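Local coordinates for protein CTD kinase subunit gamma (PDB 5CE7) that probably serves as the gamma subunit of the CTDK kinase complex, helping to activate the kinase that phosphorylates the RNA polymerase II C-terminal repeat domain, at residues M1-L14 with F30-C44. Numbering follows the deposited sequence.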
loop_
_atom_site.group_PDB
_atom_site.type_symbol
_atom_site.label_atom_id
_atom_site.label_comp_id
_atom_site.label_asym_id
_atom_site.label_seq_id
_atom_site.Cartn_x
_atom_site.Cartn_y
_atom_site.Cartn_z
HETATM N N MSE A 1 22.772 8.023 4.678
HETATM C CA MSE A 1 21.917 8.646 3.678
HETATM C C MSE A 1 20.928 9.610 4.326
HETATM O O MSE A 1 20.197 9.230 5.241
HETATM C CB MSE A 1 21.154 7.583 2.888
HETATM C CG MSE A 1 20.300 8.165 1.781
HETATM SE SE MSE A 1 19.257 6.795 0.864
HETATM C CE MSE A 1 20.635 6.135 -0.336
ATOM N N ASP A 2 20.893 10.849 3.849
ATOM C CA ASP A 2 19.966 11.830 4.415
ATOM C C ASP A 2 18.534 11.681 3.877
ATOM O O ASP A 2 18.313 11.017 2.858
ATOM C CB ASP A 2 20.506 13.277 4.317
ATOM C CG ASP A 2 20.769 13.745 2.884
ATOM O OD1 ASP A 2 20.009 13.395 1.955
ATOM O OD2 ASP A 2 21.741 14.516 2.699
ATOM N N PRO A 3 17.555 12.269 4.583
ATOM C CA PRO A 3 16.164 12.141 4.132
ATOM C C PRO A 3 15.923 12.519 2.664
ATOM O O PRO A 3 15.158 11.821 2.001
ATOM C CB PRO A 3 15.412 13.071 5.084
ATOM C CG PRO A 3 16.181 12.922 6.378
ATOM C CD PRO A 3 17.644 12.807 5.957
ATOM N N PHE A 4 16.553 13.579 2.161
ATOM C CA PHE A 4 16.327 13.994 0.772
ATOM C C PHE A 4 16.723 12.946 -0.266
ATOM O O PHE A 4 15.946 12.647 -1.183
ATOM C CB PHE A 4 17.029 15.322 0.436
ATOM C CG PHE A 4 16.804 15.772 -0.984
ATOM C CD1 PHE A 4 15.621 16.395 -1.349
ATOM C CD2 PHE A 4 17.757 15.521 -1.965
ATOM C CE1 PHE A 4 15.406 16.800 -2.660
ATOM C CE2 PHE A 4 17.544 15.920 -3.281
ATOM C CZ PHE A 4 16.365 16.549 -3.625
ATOM N N GLU A 5 17.941 12.422 -0.145
ATOM C CA GLU A 5 18.393 11.348 -1.026
ATOM C C GLU A 5 17.486 10.116 -0.902
ATOM O O GLU A 5 17.182 9.442 -1.895
ATOM C CB GLU A 5 19.845 10.954 -0.730
ATOM C CG GLU A 5 20.380 9.937 -1.752
ATOM C CD GLU A 5 21.800 9.449 -1.475
ATOM O OE1 GLU A 5 22.247 8.508 -2.170
ATOM O OE2 GLU A 5 22.470 9.991 -0.572
ATOM N N GLY A 6 17.054 9.830 0.319
ATOM C CA GLY A 6 16.127 8.739 0.564
ATOM C C GLY A 6 14.840 8.878 -0.238
ATOM O O GLY A 6 14.412 7.940 -0.915
ATOM N N ARG A 7 14.216 10.052 -0.153
ATOM C CA ARG A 7 12.984 10.332 -0.879
ATOM C C ARG A 7 13.207 10.263 -2.392
ATOM O O ARG A 7 12.415 9.662 -3.108
ATOM C CB ARG A 7 12.422 11.718 -0.497
ATOM C CG ARG A 7 11.918 11.823 0.947
ATOM C CD ARG A 7 11.135 13.116 1.206
ATOM N NE ARG A 7 11.940 14.319 1.013
ATOM C CZ ARG A 7 12.687 14.885 1.958
ATOM N NH1 ARG A 7 12.710 14.381 3.182
ATOM N NH2 ARG A 7 13.395 15.974 1.682
HETATM N N MSE A 8 14.278 10.890 -2.875
HETATM C CA MSE A 8 14.572 10.927 -4.312
HETATM C C MSE A 8 14.735 9.521 -4.906
HETATM O O MSE A 8 14.112 9.173 -5.922
HETATM C CB MSE A 8 15.845 11.742 -4.590
HETATM C CG MSE A 8 16.131 11.887 -6.087
HETATM SE SE MSE A 8 14.676 12.818 -7.018
HETATM C CE MSE A 8 15.002 14.567 -6.250
ATOM N N THR A 9 15.586 8.728 -4.273
ATOM C CA THR A 9 15.813 7.350 -4.686
ATOM C C THR A 9 14.545 6.503 -4.583
ATOM O O THR A 9 14.209 5.748 -5.508
ATOM C CB THR A 9 16.947 6.710 -3.866
ATOM O OG1 THR A 9 18.134 7.497 -4.014
ATOM C CG2 THR A 9 17.235 5.285 -4.359
ATOM N N PHE A 10 13.834 6.623 -3.464
ATOM C CA PHE A 10 12.612 5.840 -3.271
ATOM C C PHE A 10 11.557 6.167 -4.330
ATOM O O PHE A 10 10.918 5.266 -4.876
ATOM C CB PHE A 10 12.063 6.019 -1.848
ATOM C CG PHE A 10 10.925 5.094 -1.500
ATOM C CD1 PHE A 10 11.093 3.708 -1.532
ATOM C CD2 PHE A 10 9.692 5.606 -1.101
ATOM C CE1 PHE A 10 10.049 2.853 -1.190
ATOM C CE2 PHE A 10 8.643 4.752 -0.761
ATOM C CZ PHE A 10 8.821 3.382 -0.802
ATOM N N LEU A 11 11.385 7.447 -4.636
ATOM C CA LEU A 11 10.443 7.853 -5.678
ATOM C C LEU A 11 10.795 7.228 -7.042
ATOM O O LEU A 11 9.909 6.787 -7.775
ATOM C CB LEU A 11 10.338 9.393 -5.772
ATOM C CG LEU A 11 9.491 10.108 -4.701
ATOM C CD1 LEU A 11 9.642 11.630 -4.796
ATOM C CD2 LEU A 11 7.997 9.691 -4.814
ATOM N N GLN A 12 12.085 7.194 -7.377
ATOM C CA GLN A 12 12.543 6.544 -8.608
ATOM C C GLN A 12 12.230 5.047 -8.597
ATOM O O GLN A 12 11.738 4.496 -9.579
ATOM C CB GLN A 12 14.040 6.785 -8.824
ATOM C CG GLN A 12 14.393 8.246 -9.107
ATOM C CD GLN A 12 15.885 8.455 -9.270
ATOM O OE1 GLN A 12 16.482 8.022 -10.253
ATOM N NE2 GLN A 12 16.495 9.115 -8.299
ATOM N N LEU A 13 12.505 4.385 -7.479
ATOM C CA LEU A 13 12.138 2.980 -7.323
ATOM C C LEU A 13 10.624 2.749 -7.470
ATOM O O LEU A 13 10.193 1.800 -8.132
ATOM C CB LEU A 13 12.629 2.468 -5.966
ATOM C CG LEU A 13 13.909 1.627 -5.929
ATOM C CD1 LEU A 13 14.729 1.736 -7.195
ATOM C CD2 LEU A 13 14.739 1.945 -4.687
ATOM N N LEU A 14 9.814 3.601 -6.844
ATOM C CA LEU A 14 8.360 3.488 -6.982
ATOM C C LEU A 14 7.912 3.603 -8.436
ATOM O O LEU A 14 6.922 3.001 -8.834
ATOM C CB LEU A 14 7.650 4.548 -6.150
ATOM C CG LEU A 14 7.686 4.292 -4.652
ATOM C CD1 LEU A 14 7.118 5.481 -3.890
ATOM C CD2 LEU A 14 6.926 3.014 -4.353
ATOM N N PHE A 30 14.495 -1.381 -0.042
ATOM C CA PHE A 30 14.993 -0.028 0.219
ATOM C C PHE A 30 14.273 0.622 1.399
ATOM O O PHE A 30 14.909 1.190 2.284
ATOM C CB PHE A 30 14.831 0.863 -1.019
ATOM C CG PHE A 30 15.427 2.237 -0.861
ATOM C CD1 PHE A 30 16.753 2.475 -1.193
ATOM C CD2 PHE A 30 14.659 3.292 -0.384
ATOM C CE1 PHE A 30 17.307 3.748 -1.047
ATOM C CE2 PHE A 30 15.204 4.560 -0.231
ATOM C CZ PHE A 30 16.527 4.785 -0.566
ATOM N N ALA A 31 12.944 0.563 1.393
ATOM C CA ALA A 31 12.145 1.165 2.452
ATOM C C ALA A 31 12.520 0.606 3.813
ATOM O O ALA A 31 12.509 1.330 4.814
ATOM C CB ALA A 31 10.644 0.959 2.188
ATOM N N ILE A 32 12.854 -0.683 3.837
ATOM C CA ILE A 32 13.167 -1.392 5.079
ATOM C C ILE A 32 14.600 -1.119 5.501
ATOM O O ILE A 32 14.885 -0.916 6.683
ATOM C CB ILE A 32 12.930 -2.920 4.935
ATOM C CG1 ILE A 32 11.425 -3.211 4.895
ATOM C CG2 ILE A 32 13.600 -3.680 6.073
ATOM C CD1 ILE A 32 11.062 -4.558 4.329
ATOM N N LYS A 33 15.497 -1.097 4.526
ATOM C CA LYS A 33 16.898 -0.769 4.786
ATOM C C LYS A 33 17.023 0.616 5.409
ATOM O O LYS A 33 17.941 0.882 6.189
ATOM C CB LYS A 33 17.688 -0.844 3.486
ATOM C CG LYS A 33 19.115 -0.302 3.549
ATOM C CD LYS A 33 20.034 -1.172 4.401
ATOM C CE LYS A 33 21.454 -0.592 4.432
ATOM N NZ LYS A 33 22.363 -1.297 5.386
ATOM N N HIS A 34 16.086 1.496 5.070
ATOM C CA HIS A 34 16.105 2.871 5.555
ATOM C C HIS A 34 14.893 3.172 6.407
ATOM O O HIS A 34 14.235 4.198 6.236
ATOM C CB HIS A 34 16.189 3.823 4.368
ATOM C CG HIS A 34 17.454 3.667 3.592
ATOM N ND1 HIS A 34 17.520 2.971 2.400
ATOM C CD2 HIS A 34 18.718 4.060 3.868
ATOM C CE1 HIS A 34 18.766 2.969 1.967
ATOM N NE2 HIS A 34 19.515 3.621 2.839
ATOM N N LEU A 35 14.608 2.262 7.325
ATOM C CA LEU A 35 13.487 2.387 8.246
ATOM C C LEU A 35 13.525 3.712 8.992
ATOM O O LEU A 35 12.482 4.221 9.421
ATOM C CB LEU A 35 13.527 1.250 9.265
ATOM C CG LEU A 35 12.428 0.204 9.298
ATOM C CD1 LEU A 35 12.594 -0.630 10.572
ATOM C CD2 LEU A 35 11.041 0.829 9.237
ATOM N N ASP A 36 14.725 4.266 9.164
ATOM C CA ASP A 36 14.868 5.543 9.864
ATOM C C ASP A 36 14.135 6.660 9.140
ATOM O O ASP A 36 13.732 7.648 9.757
ATOM C CB ASP A 36 16.338 5.917 10.113
ATOM C CG ASP A 36 17.188 5.855 8.857
ATOM O OD1 ASP A 36 17.946 6.812 8.614
ATOM O OD2 ASP A 36 17.118 4.846 8.126
ATOM N N LEU A 37 13.946 6.480 7.832
ATOM C CA LEU A 37 13.272 7.476 7.010
ATOM C C LEU A 37 11.801 7.107 6.776
ATOM O O LEU A 37 11.177 7.636 5.877
ATOM C CB LEU A 37 13.978 7.630 5.651
ATOM C CG LEU A 37 15.405 8.202 5.488
ATOM C CD1 LEU A 37 15.846 9.162 6.628
ATOM C CD2 LEU A 37 16.428 7.104 5.313
ATOM N N GLU A 38 11.247 6.209 7.592
ATOM C CA GLU A 38 9.889 5.679 7.352
ATOM C C GLU A 38 8.808 6.751 7.146
ATOM O O GLU A 38 7.933 6.615 6.299
ATOM C CB GLU A 38 9.484 4.677 8.451
ATOM C CG GLU A 38 9.439 5.244 9.869
ATOM C CD GLU A 38 9.247 4.164 10.936
ATOM O OE1 GLU A 38 9.339 2.965 10.612
ATOM O OE2 GLU A 38 9.017 4.517 12.104
ATOM N N GLU A 39 8.870 7.833 7.910
ATOM C CA GLU A 39 7.877 8.881 7.764
ATOM C C GLU A 39 7.991 9.551 6.404
ATOM O O GLU A 39 6.978 9.787 5.751
ATOM C CB GLU A 39 8.022 9.912 8.884
ATOM C CG GLU A 39 8.095 9.286 10.261
ATOM C CD GLU A 39 6.845 9.522 11.080
ATOM O OE1 GLU A 39 6.735 10.608 11.690
ATOM O OE2 GLU A 39 5.977 8.624 11.121
ATOM N N ASP A 40 9.221 9.842 5.981
ATOM C CA ASP A 40 9.465 10.468 4.681
ATOM C C ASP A 40 8.987 9.535 3.571
ATOM O O ASP A 40 8.307 9.953 2.631
ATOM C CB ASP A 40 10.961 10.719 4.467
ATOM C CG ASP A 40 11.530 11.752 5.421
ATOM O OD1 ASP A 40 11.858 11.382 6.571
ATOM O OD2 ASP A 40 11.676 12.927 5.007
ATOM N N LEU A 41 9.402 8.279 3.679
ATOM C CA LEU A 41 9.131 7.279 2.657
ATOM C C LEU A 41 7.648 6.947 2.581
ATOM O O LEU A 41 7.116 6.793 1.485
ATOM C CB LEU A 41 9.972 6.026 2.895
ATOM C CG LEU A 41 11.325 5.966 2.162
ATOM C CD1 LEU A 41 11.918 7.331 1.827
ATOM C CD2 LEU A 41 12.340 5.038 2.817
ATOM N N TYR A 42 6.985 6.838 3.733
ATOM C CA TYR A 42 5.545 6.606 3.748
ATOM C C TYR A 42 4.802 7.763 3.058
ATOM O O TYR A 42 3.785 7.558 2.384
ATOM C CB TYR A 42 5.039 6.389 5.183
ATOM C CG TYR A 42 3.584 6.002 5.250
ATOM C CD1 TYR A 42 3.151 4.766 4.768
ATOM C CD2 TYR A 42 2.630 6.876 5.768
ATOM C CE1 TYR A 42 1.810 4.412 4.808
ATOM C CE2 TYR A 42 1.291 6.524 5.816
ATOM C CZ TYR A 42 0.895 5.293 5.336
ATOM O OH TYR A 42 -0.428 4.951 5.374
ATOM N N SER A 43 5.317 8.982 3.206
ATOM C CA SER A 43 4.721 10.125 2.538
ATOM C C SER A 43 4.966 10.077 1.037
ATOM O O SER A 43 4.169 10.597 0.257
ATOM C CB SER A 43 5.232 11.453 3.123
ATOM O OG SER A 43 4.674 11.674 4.398
ATOM N N CYS A 44 6.072 9.465 0.631
ATOM C CA CYS A 44 6.338 9.266 -0.796
ATOM C C CYS A 44 5.263 8.361 -1.408
ATOM O O CYS A 44 4.824 8.579 -2.541
ATOM C CB CYS A 44 7.711 8.621 -1.009
ATOM S SG CYS A 44 9.160 9.652 -0.625
#
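Knobs-into-holes packing joins helix 3-14 to the ends of two helices, 25-33 and 38-51, with Phe10 set among Phe30, Ala31, Leu41 and Cys44. Leu41 CG lies over one face of the Phe10 ring, 4.0 Å from its centroid, while Cys44 CB meets the ring edge, 3.6 Å from Phe10 CD2. Phe30 answers as a knob between Gly6, Thr9, Phe10 and Leu13; with CG anti to the backbone N (chi1 -175°) its ring reaches across to helix 3-14, and CE2 comes 3.5 Å from Gly6 O. These helices form the N-terminal end of the all-helical, right-handed superhelix of this noncanonical CTD-interacting domain, where helices 3-14 and 38-44 run roughly parallel, crossing at -33°. Selenomethionine Met1 places SE 3.7 Å from Phe30 CZ and over a face of the His34 imidazole, whose ND1 donates to Phe30 O. Were Phe30 replaced by alanine, the space between Met1, Thr9 and Leu13 would probably be left unfilled and Phe10 would lose a neighbour. At the partly exposed margin, Arg7, its chain kinked near the guanidinium, brings NH1 to Asp40 OD2 at 2.6 Å, a salt bridge whose hydrogen bond is weak; the Asp40 carboxylate meets the guanidinium edge, the two planes 23° apart.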